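Local structure of ripening-associated protein (Musa acuminata, 4PIT) at residues I65-E79 and G90-G102. The protein binds mannose-containing glycans in two pockets, as a lectin of the jacalin-like family. The protein carries 1 engineered substitution. Residues are numbered along the deposited sequence; the frame is centred on the assembly and turned at random.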
ATOM      1  N   ILE B  65     -15.442   2.204 -14.222  1.00 11.33           N
ATOM      2  CA  ILE B  65     -14.209   1.619 -14.698  1.00 10.06           C
ATOM      3  C   ILE B  65     -14.594   0.262 -15.233  1.00 12.90           C
ATOM      4  O   ILE B  65     -14.896  -0.629 -14.436  1.00 13.19           O
ATOM      5  CB  ILE B  65     -13.118   1.515 -13.598  1.00 11.99           C
ATOM      6  CG1 ILE B  65     -12.826   2.902 -12.986  1.00 12.25           C
ATOM      7  CG2 ILE B  65     -11.836   0.844 -14.170  1.00 14.86           C
ATOM      8  CD1 ILE B  65     -11.866   2.830 -11.753  1.00 15.52           C
ATOM      9  N   VAL B  66     -14.680   0.106 -16.563  1.00 11.93           N
ATOM     10  CA  VAL B  66     -15.077  -1.163 -17.166  1.00 11.62           C
ATOM     11  C   VAL B  66     -13.835  -1.780 -17.756  1.00 15.49           C
ATOM     12  O   VAL B  66     -13.258  -1.220 -18.706  1.00 16.91           O
ATOM     13  CB  VAL B  66     -16.199  -0.980 -18.234  1.00 14.63           C
ATOM     14  CG1 VAL B  66     -16.700  -2.328 -18.766  1.00 15.32           C
ATOM     15  CG2 VAL B  66     -17.367  -0.168 -17.696  1.00 15.12           C
ATOM     16  N   LEU B  67     -13.389  -2.901 -17.193  1.00 12.16           N
ATOM     17  CA  LEU B  67     -12.152  -3.527 -17.661  1.00 12.99           C
ATOM     18  C   LEU B  67     -12.298  -4.189 -19.026  1.00 19.47           C
ATOM     19  O   LEU B  67     -13.167  -5.036 -19.221  1.00 19.52           O
ATOM     20  CB  LEU B  67     -11.629  -4.542 -16.637  1.00 12.94           C
ATOM     21  CG  LEU B  67     -11.354  -3.954 -15.244  1.00 14.64           C
ATOM     22  CD1 LEU B  67     -10.971  -5.084 -14.256  1.00 13.73           C
ATOM     23  CD2 LEU B  67     -10.259  -2.884 -15.307  1.00 13.31           C
ATOM     24  N   GLN B  68     -11.403  -3.820 -19.944  1.00 18.00           N
ATOM     25  CA  GLN B  68     -11.363  -4.439 -21.276  1.00 20.48           C
ATOM     26  C   GLN B  68     -10.657  -5.809 -21.175  1.00 26.89           C
ATOM     27  O   GLN B  68     -10.057  -6.136 -20.136  1.00 22.39           O
ATOM     28  CB  GLN B  68     -10.645  -3.507 -22.261  1.00 21.66           C
ATOM     29  CG  GLN B  68     -11.336  -2.148 -22.393  1.00 34.68           C
ATOM     30  CD  GLN B  68     -10.397  -1.047 -22.817  1.00 53.59           C
ATOM     31  OE1 GLN B  68      -9.991  -0.191 -22.013  1.00 52.72           O
ATOM     32  NE2 GLN B  68     -10.049  -1.030 -24.093  1.00 34.10           N
ATOM     33  N   GLU B  69     -10.717  -6.628 -22.244  1.00 27.04           N
ATOM     34  CA  GLU B  69      -9.993  -7.905 -22.209  1.00 27.90           C
ATOM     35  C   GLU B  69      -8.509  -7.575 -22.082  1.00 28.70           C
ATOM     36  O   GLU B  69      -8.028  -6.639 -22.729  1.00 27.96           O
ATOM     37  CB  GLU B  69     -10.292  -8.767 -23.464  1.00 29.66           C
ATOM     38  CG  GLU B  69      -9.803 -10.209 -23.372  1.00 39.35           C
ATOM     39  CD  GLU B  69     -10.363 -11.078 -22.257  1.00 60.79           C
ATOM     40  OE1 GLU B  69     -11.574 -10.969 -21.958  1.00 56.28           O
ATOM     41  OE2 GLU B  69      -9.589 -11.891 -21.701  1.00 52.10           O
ATOM     42  N   GLY B  70      -7.843  -8.252 -21.158  1.00 25.28           N
ATOM     43  CA  GLY B  70      -6.426  -8.037 -20.884  1.00 24.32           C
ATOM     44  C   GLY B  70      -6.113  -6.809 -20.041  1.00 25.31           C
ATOM     45  O   GLY B  70      -4.949  -6.425 -19.920  1.00 24.33           O
ATOM     46  N   GLU B  71      -7.151  -6.173 -19.468  1.00 19.43           N
ATOM     47  CA  GLU B  71      -6.959  -4.998 -18.624  1.00 16.84           C
ATOM     48  C   GLU B  71      -7.188  -5.396 -17.183  1.00 17.28           C
ATOM     49  O   GLU B  71      -8.164  -6.090 -16.884  1.00 15.77           O
ATOM     50  CB  GLU B  71      -7.922  -3.886 -19.031  1.00 17.71           C
ATOM     51  CG  GLU B  71      -7.635  -2.541 -18.372  1.00 17.95           C
ATOM     52  CD  GLU B  71      -8.578  -1.413 -18.752  1.00 18.25           C
ATOM     53  OE1 GLU B  71      -9.626  -1.691 -19.384  1.00 16.92           O
ATOM     54  OE2 GLU B  71      -8.276  -0.251 -18.400  1.00 16.53           O
ATOM     55  N   TYR B  72      -6.293  -4.954 -16.306  1.00 14.14           N
ATOM     56  CA  TYR B  72      -6.409  -5.285 -14.887  1.00 14.87           C
ATOM     57  C   TYR B  72      -6.024  -4.114 -14.033  1.00 15.74           C
ATOM     58  O   TYR B  72      -5.304  -3.220 -14.484  1.00 14.21           O
ATOM     59  CB  TYR B  72      -5.546  -6.507 -14.527  1.00 19.80           C
ATOM     60  CG  TYR B  72      -4.209  -6.530 -15.222  1.00 24.67           C
ATOM     61  CD1 TYR B  72      -3.109  -5.885 -14.676  1.00 27.42           C
ATOM     62  CD2 TYR B  72      -4.038  -7.213 -16.423  1.00 26.41           C
ATOM     63  CE1 TYR B  72      -1.882  -5.860 -15.341  1.00 31.21           C
ATOM     64  CE2 TYR B  72      -2.817  -7.201 -17.093  1.00 28.48           C
ATOM     65  CZ  TYR B  72      -1.735  -6.538 -16.539  1.00 38.25           C
ATOM     66  OH  TYR B  72      -0.516  -6.539 -17.182  1.00 41.88           O
ATOM     67  N   LEU B  73      -6.503  -4.122 -12.767  1.00 11.39           N
ATOM     68  CA  LEU B  73      -6.223  -3.044 -11.822  1.00  9.82           C
ATOM     69  C   LEU B  73      -4.845  -3.195 -11.226  1.00 12.77           C
ATOM     70  O   LEU B  73      -4.538  -4.228 -10.634  1.00 13.08           O
ATOM     71  CB  LEU B  73      -7.284  -3.025 -10.695  1.00  9.42           C
ATOM     72  CG  LEU B  73      -8.709  -2.696 -11.185  1.00 13.14           C
ATOM     73  CD1 LEU B  73      -9.754  -3.172 -10.171  1.00 14.19           C
ATOM     74  CD2 LEU B  73      -8.852  -1.173 -11.503  1.00 13.47           C
ATOM     75  N   VAL B  74      -3.996  -2.170 -11.384  1.00 10.16           N
ATOM     76  CA  VAL B  74      -2.608  -2.257 -10.904  1.00 10.73           C
ATOM     77  C   VAL B  74      -2.246  -1.133  -9.937  1.00 11.51           C
ATOM     78  O   VAL B  74      -1.072  -0.971  -9.572  1.00 12.89           O
ATOM     79  CB  VAL B  74      -1.586  -2.299 -12.071  1.00 15.03           C
ATOM     80  CG1 VAL B  74      -1.771  -3.560 -12.897  1.00 16.07           C
ATOM     81  CG2 VAL B  74      -1.615  -1.019 -12.933  1.00 13.78           C
ATOM     82  N   GLY B  75      -3.237  -0.354  -9.528  1.00  9.23           N
ATOM     83  CA  GLY B  75      -2.960   0.714  -8.599  1.00 10.08           C
ATOM     84  C   GLY B  75      -4.232   1.284  -8.033  1.00 11.36           C
ATOM     85  O   GLY B  75      -5.278   1.257  -8.684  1.00 10.57           O
ATOM     86  N   MET B  76      -4.112   1.873  -6.849  1.00  9.44           N
ATOM     87  CA  MET B  76      -5.211   2.532  -6.168  1.00  8.62           C
ATOM     88  C   MET B  76      -4.643   3.687  -5.380  1.00 11.66           C
ATOM     89  O   MET B  76      -3.571   3.532  -4.772  1.00 12.26           O
ATOM     90  CB  MET B  76      -5.958   1.541  -5.242  1.00  9.34           C
ATOM     91  CG  MET B  76      -7.213   2.152  -4.592  1.00 10.39           C
ATOM     92  SD  MET B  76      -8.157   0.929  -3.662  1.00 11.40           S
ATOM     93  CE  MET B  76      -7.098   0.723  -2.252  1.00 10.74           C
ATOM     94  N   ALA B  77      -5.346   4.816  -5.330  1.00  8.34           N
ATOM     95  CA  ALA B  77      -4.874   5.944  -4.538  1.00  9.00           C
ATOM     96  C   ALA B  77      -6.044   6.819  -4.166  1.00 12.92           C
ATOM     97  O   ALA B  77      -7.127   6.692  -4.723  1.00 11.87           O
ATOM     98  CB  ALA B  77      -3.832   6.750  -5.319  1.00 10.41           C
ATOM     99  N   GLY B  78      -5.824   7.734  -3.240  1.00 10.80           N
ATOM    100  CA  GLY B  78      -6.895   8.653  -2.889  1.00 10.73           C
ATOM    101  C   GLY B  78      -6.536   9.463  -1.688  1.00 11.53           C
ATOM    102  O   GLY B  78      -5.349   9.676  -1.411  1.00 10.51           O
ATOM    103  N   GLU B  79      -7.573   9.943  -0.978  1.00 11.08           N
ATOM    104  CA  GLU B  79      -7.435  10.774   0.204  1.00 10.01           C
ATOM    105  C   GLU B  79      -8.405  10.350   1.261  1.00 11.99           C
ATOM    106  O   GLU B  79      -9.567  10.055   0.937  1.00 10.75           O
ATOM    107  CB  GLU B  79      -7.738  12.239  -0.121  1.00 11.76           C
ATOM    108  CG  GLU B  79      -6.891  12.843  -1.221  1.00 19.43           C
ATOM    109  CD  GLU B  79      -5.714  13.661  -0.745  1.00 35.99           C
ATOM    110  OE1 GLU B  79      -5.669  13.992   0.461  1.00 25.32           O
ATOM    111  OE2 GLU B  79      -4.867  14.022  -1.593  1.00 27.59           O
ATOM    112  N   GLY B  90     -12.291  10.619   0.924  1.00  9.10           N
ATOM    113  CA  GLY B  90     -12.658  11.878   0.279  1.00  9.96           C
ATOM    114  C   GLY B  90     -12.465  11.858  -1.230  1.00 13.14           C
ATOM    115  O   GLY B  90     -13.166  12.556  -1.973  1.00 12.96           O
ATOM    116  N   LYS B  91     -11.475  11.059  -1.683  1.00  9.85           N
ATOM    117  CA  LYS B  91     -11.121  10.870  -3.090  1.00 10.18           C
ATOM    118  C   LYS B  91     -10.666   9.446  -3.283  1.00 11.76           C
ATOM    119  O   LYS B  91      -9.993   8.914  -2.396  1.00 10.02           O
ATOM    120  CB  LYS B  91      -9.995  11.822  -3.524  1.00 12.68           C
ATOM    121  CG  LYS B  91     -10.304  13.288  -3.371  1.00 14.20           C
ATOM    122  CD  LYS B  91      -9.260  14.140  -4.043  1.00 17.02           C
ATOM    123  CE  LYS B  91      -9.629  15.581  -3.858  1.00 16.32           C
ATOM    124  NZ  LYS B  91      -8.591  16.483  -4.454  1.00 23.72           N
ATOM    125  N   LEU B  92     -10.958   8.874  -4.449  1.00  8.84           N
ATOM    126  CA  LEU B  92     -10.520   7.511  -4.771  1.00  8.80           C
ATOM    127  C   LEU B  92     -10.317   7.374  -6.268  1.00 11.74           C
ATOM    128  O   LEU B  92     -11.196   7.693  -7.065  1.00 11.59           O
ATOM    129  CB  LEU B  92     -11.556   6.489  -4.274  1.00  9.42           C
ATOM    130  CG  LEU B  92     -11.264   4.995  -4.565  1.00 11.87           C
ATOM    131  CD1 LEU B  92     -10.048   4.526  -3.777  1.00 12.42           C
ATOM    132  CD2 LEU B  92     -12.448   4.140  -4.160  1.00 13.04           C
ATOM    133  N   GLY B  93      -9.178   6.824  -6.626  1.00 10.19           N
ATOM    134  CA  GLY B  93      -8.906   6.533  -8.022  1.00 10.42           C
ATOM    135  C   GLY B  93      -8.188   5.217  -8.185  1.00 11.96           C
ATOM    136  O   GLY B  93      -7.747   4.605  -7.203  1.00 10.32           O
ATOM    137  N   PHE B  94      -8.067   4.783  -9.454  1.00  9.76           N
ATOM    138  CA  PHE B  94      -7.388   3.527  -9.784  1.00  9.92           C
ATOM    139  C   PHE B  94      -6.599   3.670 -11.047  1.00 14.31           C
ATOM    140  O   PHE B  94      -6.976   4.458 -11.926  1.00 14.60           O
ATOM    141  CB  PHE B  94      -8.420   2.403 -10.029  1.00 10.67           C
ATOM    142  CG  PHE B  94      -9.141   1.932  -8.793  1.00 10.87           C
ATOM    143  CD1 PHE B  94     -10.324   2.541  -8.383  1.00 13.80           C
ATOM    144  CD2 PHE B  94      -8.635   0.884  -8.033  1.00 11.50           C
ATOM    145  CE1 PHE B  94     -10.995   2.100  -7.231  1.00 13.61           C
ATOM    146  CE2 PHE B  94      -9.308   0.446  -6.872  1.00 13.95           C
ATOM    147  CZ  PHE B  94     -10.483   1.061  -6.484  1.00 12.36           C
ATOM    148  N   SER B  95      -5.569   2.839 -11.182  1.00 11.24           N
ATOM    149  CA  SER B  95      -4.780   2.695 -12.396  1.00 12.45           C
ATOM    150  C   SER B  95      -4.955   1.298 -12.933  1.00 14.49           C
ATOM    151  O   SER B  95      -5.007   0.348 -12.165  1.00 11.92           O
ATOM    152  CB  SER B  95      -3.284   2.903 -12.111  1.00 18.74           C
ATOM    153  OG  SER B  95      -3.039   4.120 -11.431  1.00 31.68           O
ATOM    154  N   THR B  96      -5.045   1.166 -14.248  1.00 12.51           N
ATOM    155  CA  THR B  96      -4.988  -0.139 -14.882  1.00 12.04           C
ATOM    156  C   THR B  96      -3.698  -0.156 -15.685  1.00 15.77           C
ATOM    157  O   THR B  96      -2.997   0.849 -15.768  1.00 15.65           O
ATOM    158  CB  THR B  96      -6.206  -0.473 -15.740  1.00 14.69           C
ATOM    159  OG1 THR B  96      -6.140   0.302 -16.948  1.00 14.16           O
ATOM    160  CG2 THR B  96      -7.541  -0.303 -15.018  1.00 13.51           C
ATOM    161  N   ASN B  97      -3.400  -1.293 -16.310  1.00 14.78           N
ATOM    162  CA  ASN B  97      -2.230  -1.375 -17.171  1.00 16.63           C
ATOM    163  C   ASN B  97      -2.467  -0.560 -18.459  1.00 21.45           C
ATOM    164  O   ASN B  97      -1.529  -0.381 -19.235  1.00 22.36           O
ATOM    165  CB  ASN B  97      -1.928  -2.841 -17.486  1.00 19.48           C
ATOM    166  CG  ASN B  97      -3.081  -3.575 -18.135  1.00 25.44           C
ATOM    167  OD1 ASN B  97      -4.234  -3.480 -17.710  1.00 18.54           O
ATOM    168  ND2 ASN B  97      -2.798  -4.355 -19.176  1.00 22.38           N
ATOM    169  N   LYS B  98      -3.702  -0.054 -18.680  1.00 18.46           N
ATOM    170  CA  LYS B  98      -4.054   0.725 -19.870  1.00 17.12           C
ATOM    171  C   LYS B  98      -4.150   2.221 -19.568  1.00 22.53           C
ATOM    172  O   LYS B  98      -3.714   3.026 -20.404  1.00 22.56           O
ATOM    173  CB  LYS B  98      -5.343   0.208 -20.520  1.00 18.38           C
ATOM    174  CG  LYS B  98      -5.207  -1.240 -20.999  1.00 21.64           C
ATOM    175  CD  LYS B  98      -5.930  -1.533 -22.312  1.00 40.95           C
ATOM    176  CE  LYS B  98      -5.553  -2.889 -22.895  1.00 52.43           C
ATOM    177  NZ  LYS B  98      -4.080  -3.054 -23.099  1.00 62.10           N
ATOM    178  N   LYS B  99      -4.708   2.619 -18.401  1.00 17.43           N
ATOM    179  CA  LYS B  99      -4.793   4.041 -18.096  1.00 18.05           C
ATOM    180  C   LYS B  99      -5.144   4.317 -16.650  1.00 19.22           C
ATOM    181  O   LYS B  99      -5.463   3.408 -15.903  1.00 17.73           O
ATOM    182  CB  LYS B  99      -5.827   4.730 -18.997  1.00 22.31           C
ATOM    183  CG  LYS B  99      -7.213   4.155 -18.916  1.00 22.96           C
ATOM    184  CD  LYS B  99      -8.189   5.205 -19.438  1.00 33.91           C
ATOM    185  CE  LYS B  99      -9.385   4.591 -20.102  1.00 47.72           C
ATOM    186  N   ALA B 100      -5.139   5.600 -16.303  1.00 16.69           N
ATOM    187  CA  ALA B 100      -5.516   6.088 -14.983  1.00 15.36           C
ATOM    188  C   ALA B 100      -6.990   6.511 -14.974  1.00 17.47           C
ATOM    189  O   ALA B 100      -7.505   7.084 -15.954  1.00 16.53           O
ATOM    190  CB  ALA B 100      -4.632   7.252 -14.592  1.00 16.94           C
ATOM    191  N   TYR B 101      -7.672   6.244 -13.850  1.00 12.91           N
ATOM    192  CA  TYR B 101      -9.071   6.606 -13.680  1.00 12.28           C
ATOM    193  C   TYR B 101      -9.210   7.448 -12.447  1.00 16.04           C
ATOM    194  O   TYR B 101      -8.660   7.106 -11.383  1.00 16.98           O
ATOM    195  CB  TYR B 101      -9.965   5.354 -13.569  1.00 12.54           C
ATOM    196  CG  TYR B 101      -9.991   4.478 -14.808  1.00 14.80           C
ATOM    197  CD1 TYR B 101      -9.009   3.519 -15.025  1.00 16.45           C
ATOM    198  CD2 TYR B 101     -11.020   4.589 -15.748  1.00 17.61           C
ATOM    199  CE1 TYR B 101      -9.027   2.702 -16.148  1.00 19.52           C
ATOM    200  CE2 TYR B 101     -11.057   3.758 -16.873  1.00 16.82           C
ATOM    201  CZ  TYR B 101     -10.057   2.811 -17.060  1.00 24.17           C
ATOM    202  OH  TYR B 101     -10.032   1.968 -18.151  1.00 26.91           O
ATOM    203  N   GLY B 102      -9.953   8.544 -12.575  1.00 13.05           N
ATOM    204  CA  GLY B 102     -10.150   9.430 -11.451  1.00 14.10           C
ATOM    205  C   GLY B 102      -8.920  10.248 -11.115  1.00 19.45           C
ATOM    206  O   GLY B 102      -8.119  10.579 -11.999  1.00 20.59           O
TER
HETATM  207  O   HOH W   1     -11.787   0.748 -19.806  1.00 54.32           O
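With CG anti to the backbone N (chi1 -170°) and the chain straight beyond it, Glu71 sends its carboxylate to Thr96 and Tyr101, while Asn97, its CG between backbone N and carbonyl carbon (chi1 57°), lays its amide over a face of the Tyr72 ring. Glu71 OE2 takes two hydroxyl bonds: Thr96 OG1 comes at 2.6 Å on the anti lone pair, and Tyr101 OH at 2.8 Å from the syn side. Glu71 OE1 receives Gln68 N, nearly straight (175°), so both oxygens are engaged and the carboxylate's rotation is fixed. Thr96 OG1 accepts from the backbone N of Lys98, an ST turn, and from that of Lys99, an ST motif, tying the turn to the acid. The Asn97 amide lies almost parallel to the phenol and bonds at both ends, OD1 accepting Tyr72 N at 2.9 Å and ND2 donating to Gly70 O at 3.1 Å. On the Tyr101 ring, Ile65 CG2 sits over the centre of one face, 3.8 Å from the centroid. Antiparallel pairing joins 73-79 to 91-96, interrupted by a classic bulge where Val74 and Gly75 both face Ser95; one pair on, Met76 SD comes obliquely to the Phe94 ring, 3.4 Å from CE2, a Met-aromatic contact. The case illustrates how one buried carboxylate can organise the open end of a beta hairpin. Strands 73-83 and 86-96 form the centre of one of the three four-stranded sheets of the jacalin-type beta-prism, between 100-104 and 110-116, and Met76 and Leu92 pack against Ile135 of strand 134-140, while Ile65 and Phe94 meet Ile31 of strand 25-33.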